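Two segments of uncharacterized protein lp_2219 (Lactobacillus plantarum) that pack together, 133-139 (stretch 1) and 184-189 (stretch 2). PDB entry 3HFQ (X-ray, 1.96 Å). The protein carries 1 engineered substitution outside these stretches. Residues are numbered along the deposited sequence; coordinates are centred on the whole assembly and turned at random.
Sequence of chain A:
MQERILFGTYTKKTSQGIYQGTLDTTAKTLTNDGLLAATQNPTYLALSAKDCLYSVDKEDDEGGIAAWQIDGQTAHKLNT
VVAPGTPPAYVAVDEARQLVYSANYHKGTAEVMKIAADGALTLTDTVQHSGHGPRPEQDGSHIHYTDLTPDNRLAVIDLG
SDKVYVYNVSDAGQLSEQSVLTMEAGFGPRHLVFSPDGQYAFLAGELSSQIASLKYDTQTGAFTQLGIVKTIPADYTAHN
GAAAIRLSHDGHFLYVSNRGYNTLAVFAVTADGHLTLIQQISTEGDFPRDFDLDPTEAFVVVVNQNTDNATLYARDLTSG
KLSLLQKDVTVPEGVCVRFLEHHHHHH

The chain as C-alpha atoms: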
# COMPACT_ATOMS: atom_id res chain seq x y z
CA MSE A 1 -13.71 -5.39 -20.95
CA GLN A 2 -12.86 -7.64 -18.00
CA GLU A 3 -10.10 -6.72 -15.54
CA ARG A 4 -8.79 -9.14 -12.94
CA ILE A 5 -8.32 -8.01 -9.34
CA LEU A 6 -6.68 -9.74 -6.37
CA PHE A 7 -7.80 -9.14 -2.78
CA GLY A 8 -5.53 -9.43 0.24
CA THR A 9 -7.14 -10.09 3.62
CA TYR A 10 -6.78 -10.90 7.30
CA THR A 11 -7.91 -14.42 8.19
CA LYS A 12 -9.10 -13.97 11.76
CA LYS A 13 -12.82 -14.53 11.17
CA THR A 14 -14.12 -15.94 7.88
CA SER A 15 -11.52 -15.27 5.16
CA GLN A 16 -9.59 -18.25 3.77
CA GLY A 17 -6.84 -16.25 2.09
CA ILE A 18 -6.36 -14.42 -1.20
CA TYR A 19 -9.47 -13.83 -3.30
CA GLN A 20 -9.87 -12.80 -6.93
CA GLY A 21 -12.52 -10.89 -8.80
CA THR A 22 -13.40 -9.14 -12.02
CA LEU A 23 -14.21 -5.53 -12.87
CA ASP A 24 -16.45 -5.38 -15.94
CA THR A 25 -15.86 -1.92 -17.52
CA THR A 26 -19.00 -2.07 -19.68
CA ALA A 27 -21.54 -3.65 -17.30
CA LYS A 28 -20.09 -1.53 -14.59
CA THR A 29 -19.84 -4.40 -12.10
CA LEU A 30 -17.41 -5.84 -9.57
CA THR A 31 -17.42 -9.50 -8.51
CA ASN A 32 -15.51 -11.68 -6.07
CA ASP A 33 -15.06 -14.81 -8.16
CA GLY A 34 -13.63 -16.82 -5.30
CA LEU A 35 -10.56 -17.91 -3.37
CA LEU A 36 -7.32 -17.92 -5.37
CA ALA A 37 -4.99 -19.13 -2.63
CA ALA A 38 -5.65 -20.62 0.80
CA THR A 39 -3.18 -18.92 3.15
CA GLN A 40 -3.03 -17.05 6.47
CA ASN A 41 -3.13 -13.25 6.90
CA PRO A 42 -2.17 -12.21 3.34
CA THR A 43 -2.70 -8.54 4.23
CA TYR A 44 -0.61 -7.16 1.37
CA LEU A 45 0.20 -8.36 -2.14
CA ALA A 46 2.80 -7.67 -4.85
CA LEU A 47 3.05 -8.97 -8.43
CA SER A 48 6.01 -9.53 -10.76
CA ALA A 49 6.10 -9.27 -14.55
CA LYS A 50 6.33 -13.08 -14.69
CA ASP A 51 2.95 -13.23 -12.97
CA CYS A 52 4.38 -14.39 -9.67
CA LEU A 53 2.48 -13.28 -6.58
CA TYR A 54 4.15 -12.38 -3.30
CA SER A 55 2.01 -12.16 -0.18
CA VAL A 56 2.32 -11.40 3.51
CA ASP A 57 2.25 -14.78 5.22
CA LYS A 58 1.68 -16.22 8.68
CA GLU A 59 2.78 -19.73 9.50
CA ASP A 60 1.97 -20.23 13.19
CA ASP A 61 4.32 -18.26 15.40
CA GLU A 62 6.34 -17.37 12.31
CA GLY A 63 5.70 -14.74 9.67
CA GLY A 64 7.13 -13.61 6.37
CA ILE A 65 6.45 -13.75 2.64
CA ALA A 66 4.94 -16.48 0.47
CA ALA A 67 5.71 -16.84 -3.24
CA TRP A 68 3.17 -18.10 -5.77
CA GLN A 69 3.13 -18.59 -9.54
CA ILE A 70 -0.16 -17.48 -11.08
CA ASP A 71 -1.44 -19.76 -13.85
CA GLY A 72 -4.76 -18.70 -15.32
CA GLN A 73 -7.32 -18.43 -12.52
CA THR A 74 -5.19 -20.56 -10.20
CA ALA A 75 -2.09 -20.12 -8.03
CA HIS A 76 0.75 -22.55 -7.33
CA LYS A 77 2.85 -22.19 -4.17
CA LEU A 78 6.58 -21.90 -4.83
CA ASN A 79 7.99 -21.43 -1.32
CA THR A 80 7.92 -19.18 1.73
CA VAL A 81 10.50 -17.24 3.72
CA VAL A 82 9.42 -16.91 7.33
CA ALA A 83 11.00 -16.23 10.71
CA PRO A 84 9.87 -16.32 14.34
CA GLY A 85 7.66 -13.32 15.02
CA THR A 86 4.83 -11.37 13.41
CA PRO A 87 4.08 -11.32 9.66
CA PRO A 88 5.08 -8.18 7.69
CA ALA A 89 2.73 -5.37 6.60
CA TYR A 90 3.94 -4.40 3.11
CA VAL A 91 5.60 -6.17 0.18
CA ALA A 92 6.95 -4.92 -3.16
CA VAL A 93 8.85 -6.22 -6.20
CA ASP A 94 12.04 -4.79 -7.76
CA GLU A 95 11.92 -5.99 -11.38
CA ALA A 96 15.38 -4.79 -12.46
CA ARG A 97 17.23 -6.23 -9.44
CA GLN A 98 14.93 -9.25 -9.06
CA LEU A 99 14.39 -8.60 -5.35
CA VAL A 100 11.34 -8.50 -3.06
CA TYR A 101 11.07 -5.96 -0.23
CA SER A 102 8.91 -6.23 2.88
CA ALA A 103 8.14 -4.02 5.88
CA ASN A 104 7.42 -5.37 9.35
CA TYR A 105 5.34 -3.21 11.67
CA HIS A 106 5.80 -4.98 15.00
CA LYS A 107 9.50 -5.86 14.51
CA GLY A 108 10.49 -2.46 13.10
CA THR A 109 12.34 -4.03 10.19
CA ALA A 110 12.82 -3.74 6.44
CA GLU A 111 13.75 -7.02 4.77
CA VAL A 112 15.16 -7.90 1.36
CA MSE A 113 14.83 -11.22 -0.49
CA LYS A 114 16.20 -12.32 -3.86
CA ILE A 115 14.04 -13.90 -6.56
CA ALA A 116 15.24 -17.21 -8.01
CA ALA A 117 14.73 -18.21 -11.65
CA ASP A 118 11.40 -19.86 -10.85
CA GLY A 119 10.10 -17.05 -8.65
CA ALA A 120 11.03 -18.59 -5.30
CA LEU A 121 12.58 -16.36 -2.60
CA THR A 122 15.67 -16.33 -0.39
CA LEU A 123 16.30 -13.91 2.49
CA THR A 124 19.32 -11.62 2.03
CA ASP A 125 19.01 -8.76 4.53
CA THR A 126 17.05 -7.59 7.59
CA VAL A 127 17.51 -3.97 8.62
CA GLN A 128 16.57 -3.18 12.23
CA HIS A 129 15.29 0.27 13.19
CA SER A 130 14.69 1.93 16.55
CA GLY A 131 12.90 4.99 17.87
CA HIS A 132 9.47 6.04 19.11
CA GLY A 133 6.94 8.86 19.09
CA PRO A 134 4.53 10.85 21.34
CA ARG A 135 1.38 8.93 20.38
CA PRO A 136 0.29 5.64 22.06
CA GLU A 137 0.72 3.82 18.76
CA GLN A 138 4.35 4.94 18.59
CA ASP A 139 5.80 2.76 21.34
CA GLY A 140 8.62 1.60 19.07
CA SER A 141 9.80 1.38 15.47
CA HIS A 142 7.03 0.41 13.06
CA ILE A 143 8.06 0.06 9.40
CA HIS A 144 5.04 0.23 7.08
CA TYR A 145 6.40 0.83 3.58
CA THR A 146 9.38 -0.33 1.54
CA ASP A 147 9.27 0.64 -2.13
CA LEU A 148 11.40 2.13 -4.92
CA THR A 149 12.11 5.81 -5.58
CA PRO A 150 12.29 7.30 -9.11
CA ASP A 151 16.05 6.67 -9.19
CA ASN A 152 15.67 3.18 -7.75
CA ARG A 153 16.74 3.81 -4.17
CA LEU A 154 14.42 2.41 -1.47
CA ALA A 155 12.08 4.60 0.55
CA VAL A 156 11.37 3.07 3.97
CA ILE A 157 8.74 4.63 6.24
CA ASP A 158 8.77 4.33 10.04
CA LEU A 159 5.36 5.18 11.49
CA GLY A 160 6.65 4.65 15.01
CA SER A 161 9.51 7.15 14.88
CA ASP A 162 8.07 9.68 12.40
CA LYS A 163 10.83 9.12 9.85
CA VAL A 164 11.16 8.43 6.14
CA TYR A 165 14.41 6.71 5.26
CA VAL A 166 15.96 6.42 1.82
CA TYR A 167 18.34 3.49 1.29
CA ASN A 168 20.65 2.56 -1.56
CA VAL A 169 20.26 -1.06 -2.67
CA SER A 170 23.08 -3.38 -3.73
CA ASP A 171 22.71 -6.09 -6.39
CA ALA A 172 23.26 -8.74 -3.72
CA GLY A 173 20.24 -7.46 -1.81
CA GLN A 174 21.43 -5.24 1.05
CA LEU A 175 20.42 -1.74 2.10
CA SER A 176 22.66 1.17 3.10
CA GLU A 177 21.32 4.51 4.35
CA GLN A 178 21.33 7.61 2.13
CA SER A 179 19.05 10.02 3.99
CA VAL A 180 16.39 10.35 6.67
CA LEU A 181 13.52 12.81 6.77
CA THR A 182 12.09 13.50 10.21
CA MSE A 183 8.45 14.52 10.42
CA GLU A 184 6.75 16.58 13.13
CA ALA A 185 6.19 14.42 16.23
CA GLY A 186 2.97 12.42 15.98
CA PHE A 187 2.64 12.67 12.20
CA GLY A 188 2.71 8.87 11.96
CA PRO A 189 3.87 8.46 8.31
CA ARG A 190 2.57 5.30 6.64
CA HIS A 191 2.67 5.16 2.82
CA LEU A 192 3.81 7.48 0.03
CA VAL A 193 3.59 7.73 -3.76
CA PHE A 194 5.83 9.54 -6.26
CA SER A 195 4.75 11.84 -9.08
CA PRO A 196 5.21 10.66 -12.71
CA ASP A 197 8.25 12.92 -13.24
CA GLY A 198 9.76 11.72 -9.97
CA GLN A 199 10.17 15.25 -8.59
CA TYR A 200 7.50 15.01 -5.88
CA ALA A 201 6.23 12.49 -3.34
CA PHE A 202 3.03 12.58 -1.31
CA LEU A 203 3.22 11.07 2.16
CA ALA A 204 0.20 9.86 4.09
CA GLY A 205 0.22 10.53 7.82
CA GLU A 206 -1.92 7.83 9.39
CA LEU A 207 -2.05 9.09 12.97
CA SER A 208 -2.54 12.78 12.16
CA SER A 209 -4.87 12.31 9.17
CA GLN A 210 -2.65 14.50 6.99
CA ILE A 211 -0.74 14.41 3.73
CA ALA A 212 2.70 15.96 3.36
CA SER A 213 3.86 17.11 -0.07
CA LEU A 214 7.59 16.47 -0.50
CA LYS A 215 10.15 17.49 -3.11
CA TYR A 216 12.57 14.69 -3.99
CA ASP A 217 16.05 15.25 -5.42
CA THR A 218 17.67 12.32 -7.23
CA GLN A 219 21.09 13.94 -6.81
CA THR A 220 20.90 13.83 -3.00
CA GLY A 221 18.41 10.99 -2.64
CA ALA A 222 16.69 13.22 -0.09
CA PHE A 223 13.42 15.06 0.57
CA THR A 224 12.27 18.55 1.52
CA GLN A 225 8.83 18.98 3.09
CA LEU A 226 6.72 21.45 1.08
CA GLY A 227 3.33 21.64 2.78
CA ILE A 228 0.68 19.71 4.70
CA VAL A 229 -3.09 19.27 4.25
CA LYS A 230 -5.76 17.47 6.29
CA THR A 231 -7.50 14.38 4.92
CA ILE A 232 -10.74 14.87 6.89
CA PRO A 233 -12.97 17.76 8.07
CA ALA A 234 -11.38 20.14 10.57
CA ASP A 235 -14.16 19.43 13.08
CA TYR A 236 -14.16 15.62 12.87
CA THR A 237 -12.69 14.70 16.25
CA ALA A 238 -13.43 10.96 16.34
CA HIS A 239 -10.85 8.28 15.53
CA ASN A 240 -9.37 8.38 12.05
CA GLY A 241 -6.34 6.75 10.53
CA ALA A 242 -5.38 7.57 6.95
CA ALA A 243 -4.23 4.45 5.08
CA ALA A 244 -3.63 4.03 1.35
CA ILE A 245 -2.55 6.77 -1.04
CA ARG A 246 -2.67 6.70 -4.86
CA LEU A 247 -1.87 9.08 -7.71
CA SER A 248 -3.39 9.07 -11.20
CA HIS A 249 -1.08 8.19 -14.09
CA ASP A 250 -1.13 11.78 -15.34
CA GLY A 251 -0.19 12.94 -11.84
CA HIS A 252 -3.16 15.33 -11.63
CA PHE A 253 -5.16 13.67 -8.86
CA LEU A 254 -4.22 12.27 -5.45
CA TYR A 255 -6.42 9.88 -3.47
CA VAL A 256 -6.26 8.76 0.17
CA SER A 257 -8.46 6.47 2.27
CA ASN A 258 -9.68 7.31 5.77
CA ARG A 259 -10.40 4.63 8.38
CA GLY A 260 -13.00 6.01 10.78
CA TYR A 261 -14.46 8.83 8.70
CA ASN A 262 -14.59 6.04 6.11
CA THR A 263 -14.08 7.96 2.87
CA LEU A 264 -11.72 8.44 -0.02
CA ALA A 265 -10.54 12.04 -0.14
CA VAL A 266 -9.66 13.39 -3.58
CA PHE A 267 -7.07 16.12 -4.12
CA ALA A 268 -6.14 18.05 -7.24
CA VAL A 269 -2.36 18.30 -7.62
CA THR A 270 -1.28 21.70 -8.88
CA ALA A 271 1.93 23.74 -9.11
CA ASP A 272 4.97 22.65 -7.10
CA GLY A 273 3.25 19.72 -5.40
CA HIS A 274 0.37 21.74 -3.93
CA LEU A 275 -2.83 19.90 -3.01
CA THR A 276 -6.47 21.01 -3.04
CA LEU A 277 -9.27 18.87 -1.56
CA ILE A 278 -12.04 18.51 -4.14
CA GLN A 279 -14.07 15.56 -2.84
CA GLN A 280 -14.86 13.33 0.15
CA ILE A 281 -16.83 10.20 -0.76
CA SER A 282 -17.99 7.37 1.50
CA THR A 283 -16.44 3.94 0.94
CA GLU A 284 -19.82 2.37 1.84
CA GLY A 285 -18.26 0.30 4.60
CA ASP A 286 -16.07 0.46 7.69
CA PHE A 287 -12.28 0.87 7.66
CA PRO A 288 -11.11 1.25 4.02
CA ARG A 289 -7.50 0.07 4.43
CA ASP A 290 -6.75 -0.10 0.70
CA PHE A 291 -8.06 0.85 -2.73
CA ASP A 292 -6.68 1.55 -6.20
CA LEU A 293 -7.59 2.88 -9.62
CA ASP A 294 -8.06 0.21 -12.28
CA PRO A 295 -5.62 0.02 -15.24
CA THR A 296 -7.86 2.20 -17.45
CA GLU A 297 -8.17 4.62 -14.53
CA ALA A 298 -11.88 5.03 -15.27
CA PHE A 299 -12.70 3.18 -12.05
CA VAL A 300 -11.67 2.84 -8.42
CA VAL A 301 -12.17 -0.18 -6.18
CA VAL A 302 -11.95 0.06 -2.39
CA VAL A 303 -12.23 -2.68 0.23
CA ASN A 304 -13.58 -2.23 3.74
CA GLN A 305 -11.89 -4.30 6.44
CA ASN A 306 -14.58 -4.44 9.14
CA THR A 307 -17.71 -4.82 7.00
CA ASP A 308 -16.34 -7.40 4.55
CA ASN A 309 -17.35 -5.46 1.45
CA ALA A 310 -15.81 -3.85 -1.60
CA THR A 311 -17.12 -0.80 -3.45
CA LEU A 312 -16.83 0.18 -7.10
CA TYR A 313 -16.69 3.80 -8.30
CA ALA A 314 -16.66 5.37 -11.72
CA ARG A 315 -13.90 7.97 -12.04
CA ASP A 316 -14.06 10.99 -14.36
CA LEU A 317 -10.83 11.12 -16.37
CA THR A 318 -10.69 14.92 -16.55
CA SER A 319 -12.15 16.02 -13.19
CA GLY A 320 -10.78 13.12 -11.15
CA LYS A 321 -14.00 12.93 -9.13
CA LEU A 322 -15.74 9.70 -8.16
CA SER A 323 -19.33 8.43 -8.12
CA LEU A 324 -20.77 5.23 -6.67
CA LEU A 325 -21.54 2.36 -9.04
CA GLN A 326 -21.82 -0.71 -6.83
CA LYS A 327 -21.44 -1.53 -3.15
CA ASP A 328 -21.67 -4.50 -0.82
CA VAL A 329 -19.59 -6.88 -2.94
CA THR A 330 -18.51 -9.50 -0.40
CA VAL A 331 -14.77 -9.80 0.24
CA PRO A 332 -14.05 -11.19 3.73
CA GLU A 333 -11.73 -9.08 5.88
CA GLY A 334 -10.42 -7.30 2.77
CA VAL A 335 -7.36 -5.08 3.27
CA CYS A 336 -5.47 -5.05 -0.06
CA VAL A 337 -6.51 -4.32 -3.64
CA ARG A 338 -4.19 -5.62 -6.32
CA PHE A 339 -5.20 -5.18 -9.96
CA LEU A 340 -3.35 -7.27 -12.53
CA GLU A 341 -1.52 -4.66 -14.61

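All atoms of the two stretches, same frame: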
# COMPACT_ATOMS: atom_id res chain seq x y z
N GLY A 133 7.61 7.58 19.27
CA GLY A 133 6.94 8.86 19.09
C GLY A 133 6.07 9.21 20.28
O GLY A 133 5.98 8.44 21.23
N PRO A 134 5.40 10.38 20.26
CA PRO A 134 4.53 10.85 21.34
C PRO A 134 3.20 10.12 21.47
O PRO A 134 2.66 10.01 22.57
CB PRO A 134 4.34 12.32 21.00
CG PRO A 134 4.33 12.30 19.50
CD PRO A 134 5.50 11.39 19.19
N ARG A 135 2.66 9.63 20.36
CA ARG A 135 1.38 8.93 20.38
C ARG A 135 1.46 7.50 20.91
O ARG A 135 2.49 6.83 20.79
CB ARG A 135 0.77 8.95 18.97
CG ARG A 135 0.20 10.31 18.53
CD ARG A 135 0.00 10.35 17.01
NE ARG A 135 -1.03 11.29 16.56
CZ ARG A 135 -0.93 12.61 16.57
NH1 ARG A 135 0.17 13.21 17.02
NH2 ARG A 135 -1.94 13.35 16.13
N PRO A 136 0.36 7.00 21.50
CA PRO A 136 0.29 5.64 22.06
C PRO A 136 0.69 4.56 21.07
O PRO A 136 1.26 3.53 21.44
CB PRO A 136 -1.18 5.52 22.47
CG PRO A 136 -1.57 6.93 22.79
CD PRO A 136 -0.93 7.70 21.66
N GLU A 137 0.39 4.79 19.79
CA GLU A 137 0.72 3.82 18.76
C GLU A 137 2.20 3.82 18.42
O GLU A 137 2.69 2.90 17.75
CB GLU A 137 -0.09 4.12 17.48
CG GLU A 137 -1.60 4.01 17.66
CD GLU A 137 -2.25 5.34 18.02
OE1 GLU A 137 -1.54 6.26 18.46
OE2 GLU A 137 -3.49 5.45 17.86
N GLN A 138 2.92 4.83 18.89
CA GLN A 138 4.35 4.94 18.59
C GLN A 138 5.26 4.49 19.72
O GLN A 138 6.20 5.20 20.09
CB GLN A 138 4.65 6.38 18.19
CG GLN A 138 3.85 6.85 16.99
CD GLN A 138 4.05 8.31 16.68
OE1 GLN A 138 3.75 9.18 17.50
NE2 GLN A 138 4.56 8.60 15.49
N ASP A 139 5.00 3.30 20.25
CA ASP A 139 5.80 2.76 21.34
C ASP A 139 7.19 2.29 20.89
O ASP A 139 8.10 2.14 21.71
CB ASP A 139 5.06 1.59 22.01
CG ASP A 139 4.56 0.56 21.01
OD1 ASP A 139 4.65 -0.65 21.32
OD2 ASP A 139 4.07 0.95 19.93
N GLU A 184 7.19 16.02 11.86
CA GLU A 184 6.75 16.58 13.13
C GLU A 184 6.25 15.43 14.01
O GLU A 184 5.58 14.51 13.53
CB GLU A 184 5.62 17.59 12.92
CG GLU A 184 6.06 18.95 12.38
CD GLU A 184 6.70 19.83 13.45
OE1 GLU A 184 7.82 19.50 13.90
OE2 GLU A 184 6.09 20.84 13.83
N ALA A 185 6.59 15.48 15.30
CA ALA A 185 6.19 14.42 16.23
C ALA A 185 4.70 14.11 16.19
O ALA A 185 3.86 15.01 16.32
CB ALA A 185 6.61 14.81 17.65
N GLY A 186 4.37 12.83 16.02
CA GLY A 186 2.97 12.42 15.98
C GLY A 186 2.35 12.37 14.59
O GLY A 186 1.17 12.04 14.45
N PHE A 187 3.13 12.69 13.57
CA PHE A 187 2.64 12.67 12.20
C PHE A 187 2.21 11.25 11.83
O PHE A 187 1.16 11.05 11.21
CB PHE A 187 3.73 13.16 11.23
CG PHE A 187 3.28 13.24 9.80
CD1 PHE A 187 3.53 12.19 8.91
CD2 PHE A 187 2.60 14.36 9.33
CE1 PHE A 187 3.12 12.27 7.58
CE2 PHE A 187 2.18 14.45 8.00
CZ PHE A 187 2.44 13.39 7.12
N GLY A 188 3.01 10.27 12.24
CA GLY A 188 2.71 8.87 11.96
C GLY A 188 2.68 8.54 10.48
O GLY A 188 1.66 8.06 9.98
N PRO A 189 3.79 8.75 9.75
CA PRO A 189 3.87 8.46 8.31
C PRO A 189 3.63 6.98 8.03
O PRO A 189 4.11 6.12 8.76
CB PRO A 189 5.29 8.91 7.96
CG PRO A 189 6.05 8.57 9.21
CD PRO A 189 5.12 9.07 10.30

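Two tight turns meet here without a single hydrogen bond between them, and Gly-186 sits at the centre. Its phi/psi of 93/0, in the type II turn from Glu-184 to Phe-187, would jam a CB against the preceding carbonyl; an ideal CB on Gly-186 would also fall 2.0 Å from Arg-135 NH1. Backbone and neighbour thus make the same demand for glycine.

Stretch 1 is also held by bonds of its own. Gln-138 N bonds to Arg-135 O (2.8 Å), closing a type I turn, and Gly-133 N bonds to Gln-138 O (2.9 Å). Gln-138, m at chi1 and t at chi2, runs out extended, and its OE1 accepts a hydrogen bond from Arg-135 N at 3.1 Å. Gln-138 OE1 lies 3.7 Å from Gly-186 CA, while NE2 is hydrogen-bonded elsewhere in the structure, so this buried amide is satisfied at both ends.

Arg-135 leaves the backbone as m,t,t, an extended reach that carries its guanidinium to the glycine turn; chi4 of 72° then sets the group with one face over Gly-186 O. Arg-135 NH1 is 3.0 Å from Gly-186 O, yet the angle is too poor for a hydrogen bond: proximity alone does not make one.

Pro-134, C-gamma endo, is exposed; its CG makes an apolar contact with Ala-185 CB at 3.9 Å and also lies 3.5 Å from Gly-186 N.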